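Local coordinates for protein flavodoxin (Aquifex aeolicus, PDB 2ARK) that probably serves as a low-potential electron donor to redox enzymes, using FMN as its cofactor, at residues G143-E148 and E152-L157. Numbering follows the deposited sequence.
Sequences GEPRSE and EACRRL
E148 and R155 meet through OE2 and NH1, a salt bridge of 3.5 Å in which the carboxylate and guanidinium planes lie 18° apart, nearly coplanar, and the oxygen sits at the guanidinium edge. The E152 side chain, followed outward, ties R155 and R156 together. Its CB lies 3.3 Å from E148 O, the carbonyl that also accepts the helical hydrogen bond from E152 N at 2.9 Å. CG stands anti to the backbone N (chi1 -167°), and a bend at chi2 (49°) carries the carboxylate between R155 and R156, three and four residues further along the helix. There OE2 takes R155 NH1 at 3.0 Å, the nitrogen almost in line with the C-O bond, while OE1 receives R156 NH1 at 2.8 Å on its anti side. A water donates to E148 OE1 and accepts from R155 NH2; R155 NE pairs with E27, R156 NH2 with D127. With an alanine in place of E152, R156 NH1 would probably lose this partner and R155 NH1 keep just the longer bridge to E148. On the buried side, P145 CB approaches C154 SG loosely at 4.4 Å, both residues also packing on M21 of helix 17-30. S147 is the N-cap, its side chain capping a backbone N just beyond the segment, and E148, E152, R155 and R156 form a salt-bridge network over the first turns of helix 148-168, which follows strand 139-142 of the parallel sheet in the flavodoxin-like fold.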
# COMPACT_ATOMS: atom_id res chain seq x y z
N GLY A 143 -10.95 11.64 14.50
CA GLY A 143 -12.25 12.16 14.94
C GLY A 143 -12.81 13.26 14.04
O GLY A 143 -12.63 13.24 12.82
N GLU A 144 -13.49 14.22 14.66
CA GLU A 144 -14.07 15.34 13.92
C GLU A 144 -13.02 16.44 13.58
O GLU A 144 -12.15 16.75 14.40
CB GLU A 144 -15.26 15.92 14.71
CG GLU A 144 -15.86 17.19 14.12
CD GLU A 144 -16.90 17.87 15.02
OE1 GLU A 144 -16.98 17.55 16.23
OE2 GLU A 144 -17.64 18.72 14.49
N PRO A 145 -13.11 17.04 12.37
CA PRO A 145 -12.19 18.17 12.08
C PRO A 145 -12.55 19.36 12.95
O PRO A 145 -13.54 20.04 12.68
CB PRO A 145 -12.46 18.50 10.59
CG PRO A 145 -13.61 17.61 10.14
CD PRO A 145 -14.04 16.73 11.26
N ARG A 146 -11.76 19.60 13.99
CA ARG A 146 -12.08 20.64 14.98
C ARG A 146 -11.13 21.81 14.91
O ARG A 146 -11.57 22.95 14.95
CB ARG A 146 -12.09 20.07 16.40
CG ARG A 146 -13.19 19.05 16.66
CD ARG A 146 -13.44 18.87 18.15
NE ARG A 146 -14.11 20.03 18.79
CZ ARG A 146 -14.94 20.89 18.18
NH1 ARG A 146 -15.47 21.90 18.88
NH2 ARG A 146 -15.25 20.77 16.88
N SER A 147 -9.83 21.53 14.81
CA SER A 147 -8.82 22.58 14.82
C SER A 147 -8.77 23.29 13.48
O SER A 147 -9.17 22.75 12.44
CB SER A 147 -7.44 22.03 15.19
OG SER A 147 -6.77 21.46 14.08
N GLU A 148 -8.25 24.51 13.52
CA GLU A 148 -8.12 25.33 12.33
C GLU A 148 -7.38 24.62 11.17
O GLU A 148 -7.85 24.66 10.03
CB GLU A 148 -7.48 26.69 12.68
CG GLU A 148 -7.84 27.76 11.67
CD GLU A 148 -9.26 27.54 11.10
OE1 GLU A 148 -10.25 27.95 11.78
OE2 GLU A 148 -9.38 26.92 9.98
N GLU A 152 -8.86 23.28 7.63
CA GLU A 152 -8.18 23.82 6.45
C GLU A 152 -7.63 22.75 5.52
O GLU A 152 -7.69 22.91 4.31
CB GLU A 152 -7.10 24.86 6.84
CG GLU A 152 -6.55 25.72 5.69
CD GLU A 152 -7.63 26.37 4.79
OE1 GLU A 152 -7.39 26.45 3.57
OE2 GLU A 152 -8.71 26.78 5.29
N ALA A 153 -7.13 21.64 6.09
CA ALA A 153 -6.72 20.47 5.29
C ALA A 153 -7.86 20.01 4.37
O ALA A 153 -7.63 19.71 3.20
CB ALA A 153 -6.28 19.33 6.20
N CYS A 154 -9.07 19.98 4.93
CA CYS A 154 -10.27 19.51 4.24
C CYS A 154 -10.64 20.44 3.13
O CYS A 154 -10.89 20.01 2.03
CB CYS A 154 -11.45 19.38 5.21
SG CYS A 154 -11.27 18.03 6.40
N ARG A 155 -10.67 21.71 3.44
CA ARG A 155 -10.85 22.72 2.44
C ARG A 155 -9.80 22.65 1.33
O ARG A 155 -10.15 22.71 0.14
CB ARG A 155 -10.83 24.08 3.10
CG ARG A 155 -11.99 24.38 4.02
CD ARG A 155 -12.05 25.91 4.30
NE ARG A 155 -12.90 26.18 5.46
CZ ARG A 155 -12.45 26.38 6.70
NH1 ARG A 155 -11.14 26.38 6.96
NH2 ARG A 155 -13.32 26.60 7.69
N ARG A 156 -8.53 22.51 1.70
CA ARG A 156 -7.46 22.49 0.69
C ARG A 156 -7.60 21.37 -0.35
O ARG A 156 -7.33 21.60 -1.55
CB ARG A 156 -6.07 22.44 1.33
CG ARG A 156 -4.94 22.69 0.32
CD ARG A 156 -5.07 24.11 -0.29
NE ARG A 156 -5.35 25.06 0.78
CZ ARG A 156 -4.42 25.69 1.49
NH1 ARG A 156 -4.79 26.50 2.45
NH2 ARG A 156 -3.14 25.53 1.22
N LEU A 157 -7.99 20.18 0.11
CA LEU A 157 -8.27 19.07 -0.78
C LEU A 157 -9.24 19.44 -1.90
O LEU A 157 -8.94 19.22 -3.07
CB LEU A 157 -8.78 17.87 -0.01
CG LEU A 157 -8.82 16.60 -0.90
CD1 LEU A 157 -7.39 16.01 -1.24
CD2 LEU A 157 -9.73 15.57 -0.30
O HOH W 1 -12.71 27.50 10.60